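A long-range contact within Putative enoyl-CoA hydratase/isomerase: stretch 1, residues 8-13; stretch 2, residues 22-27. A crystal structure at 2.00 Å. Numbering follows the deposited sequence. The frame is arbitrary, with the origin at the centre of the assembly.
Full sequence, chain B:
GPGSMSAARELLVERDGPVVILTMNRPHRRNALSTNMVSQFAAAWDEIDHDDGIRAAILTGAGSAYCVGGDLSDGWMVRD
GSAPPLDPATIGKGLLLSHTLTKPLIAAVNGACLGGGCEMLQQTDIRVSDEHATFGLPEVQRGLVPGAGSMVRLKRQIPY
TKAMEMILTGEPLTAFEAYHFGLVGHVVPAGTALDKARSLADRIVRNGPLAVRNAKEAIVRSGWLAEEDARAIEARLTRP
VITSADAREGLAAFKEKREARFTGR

Stretch 1 8-13: ARELLV
Stretch 2 (22-27) LTMNRP

Strand segments 11-13 and 22-24 pair antiparallel, their N-to-C directions 161° apart and their axes 4.6 Å apart at closest approach; the first runs on past Val-13 and the second begins before Leu-22. The register sets Val-13 against Leu-22, Leu-12 against Thr-23 and Leu-11 against Met-24, with CA-CA separations of 4.9, 4.8 and 4.8 Å, and it carries on past the strands to Glu-10 and Asn-25, at 4.7 Å.

Leu-22 (phi/psi -106/128, chi1 m, chi2 t) forms a non-hydrogen-bonded pair with Val-13 (-125/117, chi1 t), and their side chains touch: Leu-22 CD2 lies 3.6 Å from Val-13 CG2. Leu-22, Val-13 and Leu-11 share one face of the sheet, where Leu-22 CB is 4.3 Å from Leu-11 CD1. The backbone adds a CA-H...O contact, Leu-22 CA to Leu-12 O at 3.3 Å.

Thr-23 (-124/113, chi1 m) faces Leu-12 (-78/136, chi1 m, chi2 t) in the hydrogen-bonded pair. Leu-12 N donates to Thr-23 O at 2.8 Å, and Thr-23 N donates to Leu-12 O at 2.9 Å. Both side chains occupy the other face of the sheet, their CB atoms 3.9 Å apart. A water lies 2.8 Å from Thr-23 OG1 and gives a weak hydrogen bond to Leu-12 O at 3.3 Å.

Met-24 (-68/123, chi m, t, m) returns to the face of Leu-22. Its CG packs 4.1 Å from CD1 of Leu-11 (-124/111, chi1 t, chi2 p), whose side-chain end thus reaches both Met-24 and Leu-22.

At Asn-25 (-133/76) the strand has ended, but one further backbone hydrogen bond follows: Asn-25 N donates to Glu-10 O at 2.7 Å. The side chain, chi1 t and chi2 34°, points toward stretch 1, and its ND2 donates to Arg-9 O at 2.9 Å. One residue thus holds successive carbonyls, one by backbone and one by side chain. Glu-10 CA also makes a CA-H...O contact with Asn-25 O at 3.6 Å, and a water donates to Ala-8 O and Asn-25 O, 2.7 Å from each.

Arg-26 (-139/77, chi m, t, p, with chi4 -145°) starts sideways, but its end comes nearer Glu-10 (-77/-25, chi m, t, 60°). Glu-10 OE1 stands 3.4 Å from Arg-26 NE in a salt bridge of charges alone: the oxygen lies well out of the guanidinium plane and no N-H points at it. Pro-27 (-59/-36) leaves the contact.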

# COMPACT_ATOMS: atom_id res chain seq x y z
N ALA B 8 -10.86 -37.94 5.03
CA ALA B 8 -11.72 -37.75 3.82
C ALA B 8 -12.49 -36.43 3.84
O ALA B 8 -12.88 -35.93 2.78
CB ALA B 8 -12.69 -38.93 3.66
N ARG B 9 -12.74 -35.88 5.04
CA ARG B 9 -13.46 -34.60 5.20
C ARG B 9 -12.87 -33.52 4.28
O ARG B 9 -11.68 -33.55 4.00
CB ARG B 9 -13.42 -34.13 6.66
CG ARG B 9 -14.74 -33.57 7.16
CD ARG B 9 -14.71 -33.28 8.67
NE ARG B 9 -14.13 -31.97 8.90
CZ ARG B 9 -14.77 -30.90 9.38
NH1 ARG B 9 -14.10 -29.76 9.51
NH2 ARG B 9 -16.05 -30.94 9.75
N GLU B 10 -13.69 -32.59 3.80
CA GLU B 10 -13.21 -31.59 2.82
C GLU B 10 -12.37 -30.50 3.46
O GLU B 10 -11.53 -29.86 2.79
CB GLU B 10 -14.37 -31.00 2.02
CG GLU B 10 -15.02 -32.01 1.10
CD GLU B 10 -16.24 -31.45 0.43
OE1 GLU B 10 -16.11 -30.45 -0.28
OE2 GLU B 10 -17.34 -32.01 0.64
N LEU B 11 -12.60 -30.27 4.75
CA LEU B 11 -11.68 -29.45 5.54
C LEU B 11 -11.20 -30.25 6.75
O LEU B 11 -11.99 -30.55 7.66
CB LEU B 11 -12.36 -28.16 5.97
CG LEU B 11 -11.50 -27.10 6.65
CD1 LEU B 11 -10.60 -26.41 5.63
CD2 LEU B 11 -12.39 -26.06 7.38
N LEU B 12 -9.92 -30.62 6.73
CA LEU B 12 -9.30 -31.28 7.87
C LEU B 12 -8.99 -30.28 8.98
O LEU B 12 -8.50 -29.18 8.72
CB LEU B 12 -8.04 -32.03 7.47
CG LEU B 12 -8.19 -33.08 6.37
CD1 LEU B 12 -6.81 -33.63 5.98
CD2 LEU B 12 -9.13 -34.19 6.81
N VAL B 13 -9.31 -30.65 10.21
CA VAL B 13 -9.07 -29.79 11.36
C VAL B 13 -8.22 -30.59 12.35
O VAL B 13 -8.65 -31.64 12.85
CB VAL B 13 -10.38 -29.31 12.00
CG1 VAL B 13 -10.09 -28.48 13.28
CG2 VAL B 13 -11.20 -28.51 10.99
N LEU B 22 -5.75 -26.11 9.53
CA LEU B 22 -6.87 -26.35 8.65
C LEU B 22 -6.31 -26.75 7.30
O LEU B 22 -5.47 -26.04 6.73
CB LEU B 22 -7.70 -25.08 8.50
CG LEU B 22 -8.30 -24.49 9.78
CD1 LEU B 22 -9.07 -23.22 9.44
CD2 LEU B 22 -9.20 -25.51 10.44
N THR B 23 -6.77 -27.88 6.77
CA THR B 23 -6.28 -28.35 5.50
C THR B 23 -7.43 -28.55 4.53
O THR B 23 -8.26 -29.42 4.75
CB THR B 23 -5.49 -29.66 5.64
OG1 THR B 23 -4.40 -29.45 6.54
CG2 THR B 23 -4.95 -30.10 4.28
N MET B 24 -7.45 -27.72 3.48
CA MET B 24 -8.42 -27.86 2.41
C MET B 24 -8.09 -29.16 1.68
O MET B 24 -6.96 -29.35 1.24
CB MET B 24 -8.33 -26.66 1.47
CG MET B 24 -8.70 -25.35 2.13
SD MET B 24 -8.38 -23.90 1.12
CE MET B 24 -6.59 -23.76 1.36
N ASN B 25 -9.07 -30.05 1.59
CA ASN B 25 -8.84 -31.45 1.21
C ASN B 25 -9.82 -31.98 0.16
O ASN B 25 -10.76 -32.69 0.48
CB ASN B 25 -8.93 -32.32 2.46
CG ASN B 25 -8.59 -33.77 2.19
OD1 ASN B 25 -7.74 -34.08 1.35
ND2 ASN B 25 -9.25 -34.66 2.89
N ARG B 26 -9.62 -31.58 -1.09
CA ARG B 26 -10.34 -32.18 -2.22
C ARG B 26 -9.36 -32.37 -3.38
O ARG B 26 -9.36 -31.59 -4.34
CB ARG B 26 -11.50 -31.31 -2.69
CG ARG B 26 -12.56 -31.03 -1.66
CD ARG B 26 -13.59 -30.08 -2.24
NE ARG B 26 -14.43 -30.72 -3.27
CZ ARG B 26 -14.90 -30.11 -4.36
NH1 ARG B 26 -14.60 -28.84 -4.62
NH2 ARG B 26 -15.68 -30.77 -5.21
N PRO B 27 -8.52 -33.40 -3.28
CA PRO B 27 -7.42 -33.55 -4.24
C PRO B 27 -7.87 -33.65 -5.70
O PRO B 27 -7.22 -33.11 -6.58
CB PRO B 27 -6.74 -34.84 -3.79
CG PRO B 27 -7.09 -35.01 -2.39
CD PRO B 27 -8.42 -34.34 -2.17
O HOH W 1 -12.02 -35.13 0.36
O HOH W 2 -5.36 -30.00 9.06